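Local coordinates for protein fructosyl amine:oxygen oxidoreductase (Neosartorya fumigata, PDB 4WCT) that probably uses its bound FAD and molecular oxygen to oxidise fructosyl amines (Amadori products), so removing the sugar from glycated amines, at residues S27-G32 and H229-T234; N207-V212 and R222-R227; D215-G220 and H376-V381. One frame throughout, in Å; residues are numbered along the deposited sequence.

Contact 1. Residues S27-G32 and H229-T234. With FAD (flavin-adenine dinucleotide), chain C.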
loop_
_atom_site.group_PDB
_atom_site.type_symbol
_atom_site.label_atom_id
_atom_site.label_comp_id
_atom_site.label_asym_id
_atom_site.label_seq_id
_atom_site.Cartn_x
_atom_site.Cartn_y
_atom_site.Cartn_z
ATOM N N SER A 27 9.249 -6.730 26.422
ATOM C CA SER A 27 7.976 -6.112 26.073
ATOM C C SER A 27 8.135 -5.265 24.805
ATOM O O SER A 27 9.174 -4.624 24.596
ATOM C CB SER A 27 7.439 -5.253 27.224
ATOM O OG SER A 27 8.354 -4.219 27.535
ATOM N N ILE A 28 7.198 -5.485 23.882
ATOM C CA ILE A 28 7.151 -4.784 22.615
ATOM C C ILE A 28 5.827 -4.066 22.433
ATOM O O ILE A 28 4.768 -4.636 22.714
ATOM C CB ILE A 28 7.371 -5.779 21.450
ATOM C CG1 ILE A 28 8.732 -6.461 21.631
ATOM C CG2 ILE A 28 7.413 -5.021 20.123
ATOM C CD1 ILE A 28 8.911 -7.653 20.756
ATOM N N ILE A 29 5.897 -2.834 21.919
ATOM C CA ILE A 29 4.703 -2.085 21.486
ATOM C C ILE A 29 4.796 -1.853 19.984
ATOM O O ILE A 29 5.872 -1.559 19.467
ATOM C CB ILE A 29 4.581 -0.706 22.182
ATOM C CG1 ILE A 29 3.998 -0.864 23.584
ATOM C CG2 ILE A 29 3.706 0.243 21.386
ATOM C CD1 ILE A 29 4.365 0.294 24.477
ATOM N N VAL A 30 3.718 -2.196 19.286
ATOM C CA VAL A 30 3.596 -1.913 17.852
ATOM C C VAL A 30 2.555 -0.849 17.696
ATOM O O VAL A 30 1.428 -0.990 18.196
ATOM C CB VAL A 30 3.118 -3.155 17.079
ATOM C CG1 VAL A 30 2.818 -2.785 15.614
ATOM C CG2 VAL A 30 4.105 -4.324 17.231
ATOM N N ILE A 31 2.951 0.274 17.103
ATOM C CA ILE A 31 2.049 1.367 16.849
ATOM C C ILE A 31 1.529 1.234 15.415
ATOM O O ILE A 31 2.261 1.454 14.436
ATOM C CB ILE A 31 2.751 2.732 17.029
ATOM C CG1 ILE A 31 3.426 2.856 18.416
ATOM C CG2 ILE A 31 1.808 3.875 16.747
ATOM C CD1 ILE A 31 4.375 4.030 18.536
ATOM N N GLY A 32 0.242 0.947 15.325
ATOM C CA GLY A 32 -0.464 0.747 14.062
ATOM C C GLY A 32 -0.764 -0.727 13.776
ATOM O O GLY A 32 0.150 -1.545 13.554
ATOM N N HIS A 229 2.167 3.972 27.688
ATOM C CA HIS A 229 2.410 2.549 27.495
ATOM C C HIS A 229 3.901 2.326 27.331
ATOM O O HIS A 229 4.517 2.842 26.407
ATOM C CB HIS A 229 1.660 2.075 26.237
ATOM C CG HIS A 229 0.222 2.461 26.222
ATOM N ND1 HIS A 229 -0.786 1.617 26.631
ATOM C CD2 HIS A 229 -0.381 3.633 25.899
ATOM C CE1 HIS A 229 -1.948 2.224 26.483
ATOM N NE2 HIS A 229 -1.719 3.481 26.143
ATOM N N LYS A 230 4.507 1.617 28.277
ATOM C CA LYS A 230 5.942 1.419 28.266
ATOM C C LYS A 230 6.286 0.064 27.678
ATOM O O LYS A 230 5.581 -0.932 27.914
ATOM C CB LYS A 230 6.517 1.526 29.687
ATOM C CG LYS A 230 6.294 2.882 30.340
ATOM C CD LYS A 230 7.482 3.798 30.156
ATOM C CE LYS A 230 7.457 4.953 31.149
ATOM N NZ LYS A 230 8.576 4.861 32.130
ATOM N N ALA A 231 7.397 0.035 26.941
ATOM C CA ALA A 231 7.955 -1.180 26.413
ATOM C C ALA A 231 9.463 -1.079 26.246
ATOM O O ALA A 231 10.024 0.013 26.028
ATOM C CB ALA A 231 7.298 -1.500 25.067
ATOM N N HIS A 232 10.095 -2.238 26.228
ATOM C CA HIS A 232 11.505 -2.379 25.926
ATOM C C HIS A 232 11.848 -2.076 24.475
ATOM O O HIS A 232 12.930 -1.555 24.188
ATOM C CB HIS A 232 11.992 -3.781 26.278
ATOM C CG HIS A 232 12.125 -4.011 27.753
ATOM N ND1 HIS A 232 11.376 -4.948 28.432
ATOM C CD2 HIS A 232 12.824 -3.338 28.696
ATOM C CE1 HIS A 232 11.634 -4.865 29.725
ATOM N NE2 HIS A 232 12.519 -3.904 29.910
ATOM N N ARG A 233 10.912 -2.353 23.568
ATOM C CA ARG A 233 11.071 -1.901 22.165
ATOM C C ARG A 233 9.753 -1.384 21.622
ATOM O O ARG A 233 8.698 -1.825 22.047
ATOM C CB ARG A 233 11.508 -3.021 21.250
ATOM C CG ARG A 233 12.864 -3.651 21.556
ATOM C CD ARG A 233 13.978 -2.659 21.266
ATOM N NE ARG A 233 15.296 -3.284 21.289
ATOM C CZ ARG A 233 15.977 -3.534 22.406
ATOM N NH1 ARG A 233 15.511 -3.108 23.570
ATOM N NH2 ARG A 233 17.187 -4.070 22.339
ATOM N N THR A 234 9.846 -0.335 20.798
ATOM C CA THR A 234 8.662 0.289 20.204
ATOM C C THR A 234 8.822 0.247 18.698
ATOM O O THR A 234 9.893 0.608 18.154
ATOM C CB THR A 234 8.490 1.735 20.690
ATOM O OG1 THR A 234 8.312 1.725 22.113
ATOM C CG2 THR A 234 7.342 2.412 20.020
HETATM P PA FAD C . -1.783 0.983 6.723
HETATM O O1A FAD C . -2.232 -0.325 6.138
HETATM O O2A FAD C . -2.404 2.270 6.280
HETATM O O5B FAD C . -1.937 0.838 8.280
HETATM C C5B FAD C . -1.591 1.936 9.137
HETATM C C4B FAD C . -2.320 1.741 10.462
HETATM O O4B FAD C . -1.816 2.716 11.432
HETATM C C3B FAD C . -3.831 1.931 10.380
HETATM O O3B FAD C . -4.550 0.789 10.874
HETATM C C2B FAD C . -4.088 3.167 11.247
HETATM O O2B FAD C . -5.368 3.223 11.872
HETATM C C1B FAD C . -2.908 3.123 12.219
HETATM N N9A FAD C . -2.619 4.454 12.797
HETATM C C8A FAD C . -2.701 5.652 12.192
HETATM N N7A FAD C . -2.420 6.646 13.066
HETATM C C5A FAD C . -2.068 6.034 14.227
HETATM C C6A FAD C . -1.722 6.493 15.566
HETATM N N6A FAD C . -1.617 7.807 15.834
HETATM N N1A FAD C . -1.545 5.547 16.512
HETATM C C2A FAD C . -1.621 4.232 16.274
HETATM N N3A FAD C . -1.976 3.745 15.073
HETATM C C4A FAD C . -2.207 4.604 14.051
HETATM N N1 FAD C . 0.080 -1.799 -2.505
HETATM C C2 FAD C . 0.273 -2.967 -3.212
HETATM O O2 FAD C . 1.145 -3.735 -2.809
HETATM N N3 FAD C . -0.528 -3.313 -4.223
HETATM C C4 FAD C . -1.474 -2.478 -4.703
HETATM O O4 FAD C . -2.242 -2.756 -5.665
HETATM C C4X FAD C . -1.714 -1.217 -4.024
HETATM N N5 FAD C . -2.673 -0.358 -4.461
HETATM C C5X FAD C . -3.027 0.687 -3.651
HETATM C C6 FAD C . -4.150 1.459 -3.931
HETATM C C7 FAD C . -4.432 2.574 -3.164
HETATM C C7M FAD C . -5.677 3.339 -3.439
HETATM C C8 FAD C . -3.576 2.893 -2.014
HETATM C C8M FAD C . -3.851 4.049 -1.123
HETATM C C9 FAD C . -2.527 2.080 -1.667
HETATM C C9A FAD C . -2.184 1.016 -2.475
HETATM N N10 FAD C . -1.059 0.240 -2.179
HETATM C C10 FAD C . -0.867 -0.944 -2.893
HETATM C "C1'" FAD C . -0.121 0.509 -1.099
HETATM C "C2'" FAD C . -0.441 -0.261 0.172
HETATM O "O2'" FAD C . -1.830 -0.094 0.422
HETATM C "C3'" FAD C . 0.396 0.320 1.319
HETATM O "O3'" FAD C . 1.764 0.456 0.906
HETATM C "C4'" FAD C . 0.308 -0.542 2.581
HETATM O "O4'" FAD C . -1.050 -0.919 2.807
HETATM C "C5'" FAD C . 0.798 0.296 3.755
HETATM O "O5'" FAD C . 0.767 -0.509 4.933
HETATM P P FAD C . 1.010 0.178 6.365
HETATM O O1P FAD C . 0.871 -0.900 7.415
HETATM O O2P FAD C . 2.278 0.991 6.250
HETATM O O3P FAD C . -0.224 1.196 6.492
#

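Contact 2. Residues N207-V212 and R222-R227. With FAD (flavin-adenine dinucleotide), chain C.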
loop_
_atom_site.group_PDB
_atom_site.type_symbol
_atom_site.label_atom_id
_atom_site.label_comp_id
_atom_site.label_asym_id
_atom_site.label_seq_id
_atom_site.Cartn_x
_atom_site.Cartn_y
_atom_site.Cartn_z
ATOM N N ASN A 207 -5.184 5.517 20.358
ATOM C CA ASN A 207 -4.765 6.628 19.506
ATOM C C ASN A 207 -3.474 7.232 20.037
ATOM O O ASN A 207 -3.487 8.039 20.977
ATOM C CB ASN A 207 -5.872 7.664 19.467
ATOM C CG ASN A 207 -5.563 8.801 18.533
ATOM O OD1 ASN A 207 -4.682 8.691 17.660
ATOM N ND2 ASN A 207 -6.324 9.886 18.658
ATOM N N VAL A 208 -2.356 6.852 19.437
ATOM C CA VAL A 208 -1.051 7.340 19.926
ATOM C C VAL A 208 -0.829 8.781 19.485
ATOM O O VAL A 208 -1.020 9.111 18.295
ATOM C CB VAL A 208 0.105 6.470 19.413
ATOM C CG1 VAL A 208 1.455 7.033 19.791
ATOM C CG2 VAL A 208 -0.026 5.056 19.945
ATOM N N VAL A 209 -0.520 9.648 20.441
ATOM C CA VAL A 209 -0.279 11.076 20.153
ATOM C C VAL A 209 1.201 11.440 20.209
ATOM O O VAL A 209 1.622 12.476 19.669
ATOM C CB VAL A 209 -1.147 12.028 21.026
ATOM C CG1 VAL A 209 -2.626 11.773 20.822
ATOM C CG2 VAL A 209 -0.795 11.950 22.515
ATOM N N SER A 210 2.005 10.602 20.846
ATOM C CA SER A 210 3.413 10.921 21.069
ATOM C C SER A 210 4.187 9.643 21.370
ATOM O O SER A 210 3.677 8.750 22.031
ATOM C CB SER A 210 3.588 11.903 22.259
ATOM O OG SER A 210 4.951 12.288 22.353
ATOM N N LEU A 211 5.445 9.621 20.968
ATOM C CA LEU A 211 6.415 8.703 21.532
ATOM C C LEU A 211 6.905 9.292 22.857
ATOM O O LEU A 211 6.827 10.507 23.062
ATOM C CB LEU A 211 7.604 8.507 20.599
ATOM C CG LEU A 211 7.289 7.946 19.199
ATOM C CD1 LEU A 211 8.556 7.819 18.373
ATOM C CD2 LEU A 211 6.587 6.601 19.317
ATOM N N VAL A 212 7.325 8.407 23.742
ATOM C CA VAL A 212 7.800 8.771 25.073
ATOM C C VAL A 212 9.297 8.469 25.178
ATOM O O VAL A 212 9.770 7.424 24.748
ATOM C CB VAL A 212 6.999 8.031 26.155
ATOM C CG1 VAL A 212 7.461 8.432 27.553
ATOM C CG2 VAL A 212 5.523 8.322 25.987
ATOM N N ARG A 222 2.452 7.349 24.187
ATOM C CA ARG A 222 1.407 8.003 24.966
ATOM C C ARG A 222 0.172 8.103 24.099
ATOM O O ARG A 222 0.253 8.560 22.942
ATOM C CB ARG A 222 1.862 9.424 25.334
ATOM C CG ARG A 222 0.893 10.180 26.222
ATOM C CD ARG A 222 1.245 11.657 26.323
ATOM N NE ARG A 222 0.279 12.378 27.143
ATOM C CZ ARG A 222 0.532 12.886 28.346
ATOM N NH1 ARG A 222 1.771 12.906 28.816
ATOM N NH2 ARG A 222 -0.417 13.547 28.989
ATOM N N THR A 223 -0.949 7.601 24.593
ATOM C CA THR A 223 -2.195 7.707 23.886
ATOM C C THR A 223 -3.038 8.912 24.279
ATOM O O THR A 223 -2.677 9.658 25.214
ATOM C CB THR A 223 -2.989 6.383 23.996
ATOM O OG1 THR A 223 -2.971 5.910 25.354
ATOM C CG2 THR A 223 -2.329 5.317 23.127
ATOM N N ALA A 224 -4.113 9.155 23.532
ATOM C CA ALA A 224 -4.851 10.387 23.603
ATOM C C ALA A 224 -5.617 10.529 24.924
ATOM O O ALA A 224 -6.206 11.575 25.195
ATOM C CB ALA A 224 -5.833 10.526 22.440
ATOM N N ASP A 225 -5.794 9.411 25.610
ATOM C CA ASP A 225 -6.379 9.404 26.958
ATOM C C ASP A 225 -5.377 9.770 28.047
ATOM O O ASP A 225 -5.722 9.732 29.231
ATOM C CB ASP A 225 -6.953 8.016 27.273
ATOM C CG ASP A 225 -5.946 6.920 27.119
ATOM O OD1 ASP A 225 -4.759 7.185 26.757
ATOM O OD2 ASP A 225 -6.370 5.752 27.308
ATOM N N GLY A 226 -4.121 10.005 27.668
ATOM C CA GLY A 226 -3.084 10.429 28.596
ATOM C C GLY A 226 -2.309 9.275 29.198
ATOM O O GLY A 226 -1.281 9.499 29.852
ATOM N N ARG A 227 -2.646 8.051 28.790
ATOM C CA ARG A 227 -1.916 6.882 29.259
ATOM C C ARG A 227 -0.589 6.716 28.575
ATOM O O ARG A 227 -0.484 6.812 27.334
ATOM C CB ARG A 227 -2.753 5.612 29.136
ATOM C CG ARG A 227 -4.038 5.713 29.943
ATOM C CD ARG A 227 -4.607 4.348 30.334
ATOM N NE ARG A 227 -5.768 4.523 31.207
ATOM C CZ ARG A 227 -6.822 3.715 31.257
ATOM N NH1 ARG A 227 -6.888 2.627 30.499
ATOM N NH2 ARG A 227 -7.820 3.999 32.083
HETATM P PA FAD C . -1.783 0.983 6.723
HETATM O O1A FAD C . -2.232 -0.325 6.138
HETATM O O2A FAD C . -2.404 2.270 6.280
HETATM O O5B FAD C . -1.937 0.838 8.280
HETATM C C5B FAD C . -1.591 1.936 9.137
HETATM C C4B FAD C . -2.320 1.741 10.462
HETATM O O4B FAD C . -1.816 2.716 11.432
HETATM C C3B FAD C . -3.831 1.931 10.380
HETATM O O3B FAD C . -4.550 0.789 10.874
HETATM C C2B FAD C . -4.088 3.167 11.247
HETATM O O2B FAD C . -5.368 3.223 11.872
HETATM C C1B FAD C . -2.908 3.123 12.219
HETATM N N9A FAD C . -2.619 4.454 12.797
HETATM C C8A FAD C . -2.701 5.652 12.192
HETATM N N7A FAD C . -2.420 6.646 13.066
HETATM C C5A FAD C . -2.068 6.034 14.227
HETATM C C6A FAD C . -1.722 6.493 15.566
HETATM N N6A FAD C . -1.617 7.807 15.834
HETATM N N1A FAD C . -1.545 5.547 16.512
HETATM C C2A FAD C . -1.621 4.232 16.274
HETATM N N3A FAD C . -1.976 3.745 15.073
HETATM C C4A FAD C . -2.207 4.604 14.051
HETATM N N1 FAD C . 0.080 -1.799 -2.505
HETATM C C2 FAD C . 0.273 -2.967 -3.212
HETATM O O2 FAD C . 1.145 -3.735 -2.809
HETATM N N3 FAD C . -0.528 -3.313 -4.223
HETATM C C4 FAD C . -1.474 -2.478 -4.703
HETATM O O4 FAD C . -2.242 -2.756 -5.665
HETATM C C4X FAD C . -1.714 -1.217 -4.024
HETATM N N5 FAD C . -2.673 -0.358 -4.461
HETATM C C5X FAD C . -3.027 0.687 -3.651
HETATM C C6 FAD C . -4.150 1.459 -3.931
HETATM C C7 FAD C . -4.432 2.574 -3.164
HETATM C C7M FAD C . -5.677 3.339 -3.439
HETATM C C8 FAD C . -3.576 2.893 -2.014
HETATM C C8M FAD C . -3.851 4.049 -1.123
HETATM C C9 FAD C . -2.527 2.080 -1.667
HETATM C C9A FAD C . -2.184 1.016 -2.475
HETATM N N10 FAD C . -1.059 0.240 -2.179
HETATM C C10 FAD C . -0.867 -0.944 -2.893
HETATM C "C1'" FAD C . -0.121 0.509 -1.099
HETATM C "C2'" FAD C . -0.441 -0.261 0.172
HETATM O "O2'" FAD C . -1.830 -0.094 0.422
HETATM C "C3'" FAD C . 0.396 0.320 1.319
HETATM O "O3'" FAD C . 1.764 0.456 0.906
HETATM C "C4'" FAD C . 0.308 -0.542 2.581
HETATM O "O4'" FAD C . -1.050 -0.919 2.807
HETATM C "C5'" FAD C . 0.798 0.296 3.755
HETATM O "O5'" FAD C . 0.767 -0.509 4.933
HETATM P P FAD C . 1.010 0.178 6.365
HETATM O O1P FAD C . 0.871 -0.900 7.415
HETATM O O2P FAD C . 2.278 0.991 6.250
HETATM O O3P FAD C . -0.224 1.196 6.492
#

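Contact 3. Residues D215-G220 and H376-V381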
loop_
_atom_site.group_PDB
_atom_site.type_symbol
_atom_site.label_atom_id
_atom_site.label_comp_id
_atom_site.label_asym_id
_atom_site.label_seq_id
_atom_site.Cartn_x
_atom_site.Cartn_y
_atom_site.Cartn_z
ATOM N N ASP A 215 16.217 9.458 28.722
ATOM C CA ASP A 215 17.654 9.308 28.491
ATOM C C ASP A 215 18.005 9.160 27.003
ATOM O O ASP A 215 18.844 8.338 26.644
ATOM C CB ASP A 215 18.183 8.090 29.254
ATOM C CG ASP A 215 18.186 8.303 30.760
ATOM O OD1 ASP A 215 18.198 9.471 31.200
ATOM O OD2 ASP A 215 18.178 7.300 31.503
ATOM N N GLY A 216 17.254 9.846 26.154
ATOM C CA GLY A 216 17.567 9.944 24.745
ATOM C C GLY A 216 17.097 8.749 23.931
ATOM O O GLY A 216 17.453 8.625 22.761
ATOM N N ASP A 217 16.346 7.852 24.560
ATOM C CA ASP A 217 15.795 6.689 23.850
ATOM C C ASP A 217 14.272 6.618 23.998
ATOM O O ASP A 217 13.698 7.207 24.902
ATOM C CB ASP A 217 16.463 5.409 24.373
ATOM C CG ASP A 217 16.420 4.265 23.391
ATOM O OD1 ASP A 217 15.865 4.433 22.280
ATOM O OD2 ASP A 217 16.880 3.155 23.761
ATOM N N VAL A 218 13.612 5.845 23.127
ATOM C CA VAL A 218 12.172 5.676 23.205
ATOM C C VAL A 218 11.825 4.553 24.169
ATOM O O VAL A 218 12.335 3.429 24.048
ATOM C CB VAL A 218 11.577 5.383 21.794
ATOM C CG1 VAL A 218 10.098 5.039 21.876
ATOM C CG2 VAL A 218 11.794 6.587 20.899
ATOM N N VAL A 219 10.968 4.875 25.128
ATOM C CA VAL A 219 10.515 3.922 26.111
ATOM C C VAL A 219 9.051 3.556 25.998
ATOM O O VAL A 219 8.531 2.793 26.814
ATOM C CB VAL A 219 10.844 4.412 27.547
ATOM C CG1 VAL A 219 12.337 4.676 27.674
ATOM C CG2 VAL A 219 10.088 5.671 27.890
ATOM N N GLY A 220 8.368 4.068 24.977
ATOM C CA GLY A 220 6.999 3.662 24.722
ATOM C C GLY A 220 6.222 4.788 24.083
ATOM O O GLY A 220 6.783 5.564 23.326
ATOM N N HIS A 376 17.864 6.681 18.661
ATOM C CA HIS A 376 16.960 6.044 19.619
ATOM C C HIS A 376 16.838 4.548 19.330
ATOM O O HIS A 376 15.883 4.100 18.694
ATOM C CB HIS A 376 15.571 6.680 19.638
ATOM C CG HIS A 376 15.570 8.151 19.391
ATOM N ND1 HIS A 376 16.079 9.058 20.300
ATOM C CD2 HIS A 376 14.978 8.885 18.423
ATOM C CE1 HIS A 376 15.906 10.282 19.835
ATOM N NE2 HIS A 376 15.243 10.207 18.697
ATOM N N PRO A 377 17.804 3.766 19.810
ATOM C CA PRO A 377 17.962 2.379 19.353
ATOM C C PRO A 377 16.821 1.449 19.737
ATOM O O PRO A 377 16.704 0.369 19.158
ATOM C CB PRO A 377 19.245 1.909 20.060
ATOM C CG PRO A 377 19.486 2.892 21.168
ATOM C CD PRO A 377 18.915 4.193 20.689
ATOM N N SER A 378 15.988 1.842 20.695
ATOM C CA SER A 378 14.855 0.988 21.058
ATOM C C SER A 378 13.658 1.220 20.145
ATOM O O SER A 378 12.632 0.559 20.311
ATOM C CB SER A 378 14.453 1.174 22.518
ATOM O OG SER A 378 15.578 0.968 23.352
ATOM N N LEU A 379 13.778 2.186 19.230
ATOM C CA LEU A 379 12.721 2.459 18.261
ATOM C C LEU A 379 13.089 1.796 16.941
ATOM O O LEU A 379 14.149 2.065 16.374
ATOM C CB LEU A 379 12.576 3.974 18.062
ATOM C CG LEU A 379 11.605 4.397 16.961
ATOM C CD1 LEU A 379 10.171 4.090 17.366
ATOM C CD2 LEU A 379 11.758 5.887 16.721
ATOM N N LEU A 380 12.137 1.053 16.389
ATOM C CA LEU A 380 12.229 0.527 15.037
ATOM C C LEU A 380 11.110 1.151 14.206
ATOM O O LEU A 380 9.987 1.206 14.663
ATOM C CB LEU A 380 12.035 -0.976 15.060
ATOM C CG LEU A 380 12.061 -1.692 13.714
ATOM C CD1 LEU A 380 13.455 -1.709 13.111
ATOM C CD2 LEU A 380 11.577 -3.104 13.924
ATOM N N VAL A 381 11.475 1.780 13.111
ATOM C CA VAL A 381 10.472 2.310 12.164
ATOM C C VAL A 381 10.233 1.292 11.044
ATOM O O VAL A 381 11.152 0.659 10.559
ATOM C CB VAL A 381 10.871 3.704 11.601
ATOM C CG1 VAL A 381 11.053 4.717 12.721
ATOM C CG2 VAL A 381 12.119 3.649 10.725
#

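Contact 1. Residues S27-G32 and H229-T234
S27 and H232 lie side by side at one end of the pairing of two parallel strands in the Rossmann-type FAD-binding sheet. The hydroxyl of S27, set between its own N and carbonyl carbon (chi1 60°), accepts the backbone N-H of H232, OG to N 2.9 Å. The H232 ring presents an edge to S27: S27 N lies in the ring plane and gives ND1 a long, weak bond of 3.4 Å. Next to this pair the strands run in parallel register, I28 beside R233 and I29 beside T234, with R233 N on S27 O and I29 N on R233 O, the latter nearly straight at 165°.

On the face of I29 and T234 the packing is apolar. CD1 of I29 reaches to A231, its carbon 3.5 Å from A231 CB, a tight fit, and the same methyl lies 3.2 Å from the carbonyl O of H229. I29 takes this position because CG1 stands beside its backbone N (chi1 -80°), which swings the chain toward the connection before R233. The I31 side chain crosses that of T234 obliquely, CD1 of I31 lying 3.7 Å from CG2 of T234, while the other I31 branch, CG2, rests 3.5 Å from C2A of the FAD adenine.

G32, first glycine of a GxGxxG-like pattern, follows with its CA close to adenine N3A. The R233 guanidinium leads away from segment 27-32 and bonds S20 O and H232 O. Polar bonds therefore fix one end of the pairing, whereas its buried side relies on methyl contacts that continue to the adenine.

Contact 2. Residues N207-V212 and R222-R227
A classic beta bulge sets V209 and S210 together against R222, shifting the antiparallel register by one residue. The carbonyl O of R222 takes both amides: V209 N binds it at 2.8 Å, and S210 N adds a weak bond at 3.4 Å. In return R222 N reaches S210 O almost dead straight (178°). Before the bulge, V208 and T223 form a non-hydrogen-bonded pair with CA atoms only 4.1 Å apart.

V208 is also where the hairpin meets the cofactor. V208 O accepts an N-H of N6A of the FAD adenine at 2.8 Å, and the V208 N-H gives a weak bond to N1A, so the backbone reads both the amino group and the ring nitrogen beside it. The CG2 methyl of V208, beside its own backbone N, meets CG2 of T223. On the outer side CG1 of V209 touches CB of A224 at 3.8 Å, and V212 CG2 lies across the base of the extended R222 chain, nearly at a right angle to it.

From T223 to G226 the chain makes a type I turn. D225 OD1 accepts the T223 hydroxyl at 2.6 Å, near its carboxylate plane on the syn side, and R227 N from the opposite face, an Asx turn; two donors on opposite faces thus fix OD1 of the carboxylate.

The hairpin of strands 208-214 and 217-223 lies over strand 28-31, with V208 and L211 packed on I31. Strand 228-230 completes the three-stranded sheet, its H229 bonding the T223 hydroxyl, while N207 leans on P57 and A224 on P204.

Contact 3. Residues D215-G220 and H376-V381
D217 grips a type I beta turn, H376 to L379, that leads into strand 379-383 of the Rossmann-type sheet. Its carboxylate is shared between two donors of S378. D217 OD1 accepts the backbone N of S378 at 3.0 Å through its syn lone pair, the one facing the other oxygen, while D217 OD2 takes the S378 hydroxyl OG at 2.6 Å from above the carboxylate plane. P377 fits alongside: its CD lies 3.4 Å from D217 OD1; the P377 nitrogen, also close to OD1, has no hydrogen to share, so no bond forms there.

One residue earlier, the H376 ring turns its edge to the main chain of G216. H376 ND1 gives a nearly straight bond (171°) to G216 O, which lies in the ring plane, although the nitrogen itself sits well above the plane of that carbonyl. Next to this polar cluster V218 supplies the apolar part: its CG2 methyl touches CB of both H376 and L379, 3.9 Å from the CB of L379.

Several features hold these groups in place. CG of D217 stands opposite its own backbone N (chi1 -156°), which carries the carboxylate across to the turn, and the N-H of V218 returns to OD1 from above its plane. The turn is closed by its own bond from L379 N to H376 O. Outside the pair, Y213 meets the H376 ring edge-to-face, P19 packs on S378, and T234 of the adjoining parallel strand bonds to the S378 backbone. The contact thus fastens the tip of the hairpin 208-214/217-223 to the chain that runs on as strand 379-383. At its buried end, the CB of S378 rests 3.5 Å from the carbonyl O of V218.

In the fold
From the N terminus, strand 28-31 is an inner strand of the six-stranded FAD-binding sheet, and contact 1 closes a long loop when the chain returns at 229-234. Contact 2 falls wholly within that loop, a local hairpin closure between 207-212 and 222-227. Contact 3 starts inside both, at 215-220, but finds its partner only at 376-381, so it crosses the other two. Strand 217-223 serves contacts 2 and 3, and V212 pairs with V219 and G220. Contacts 1 and 2 share the cofactor, while T234 bonds with L380 and H232 packs on S378 between contacts 1 and 3. Together they tie the three-stranded sheet to the six-stranded one beside the adenine.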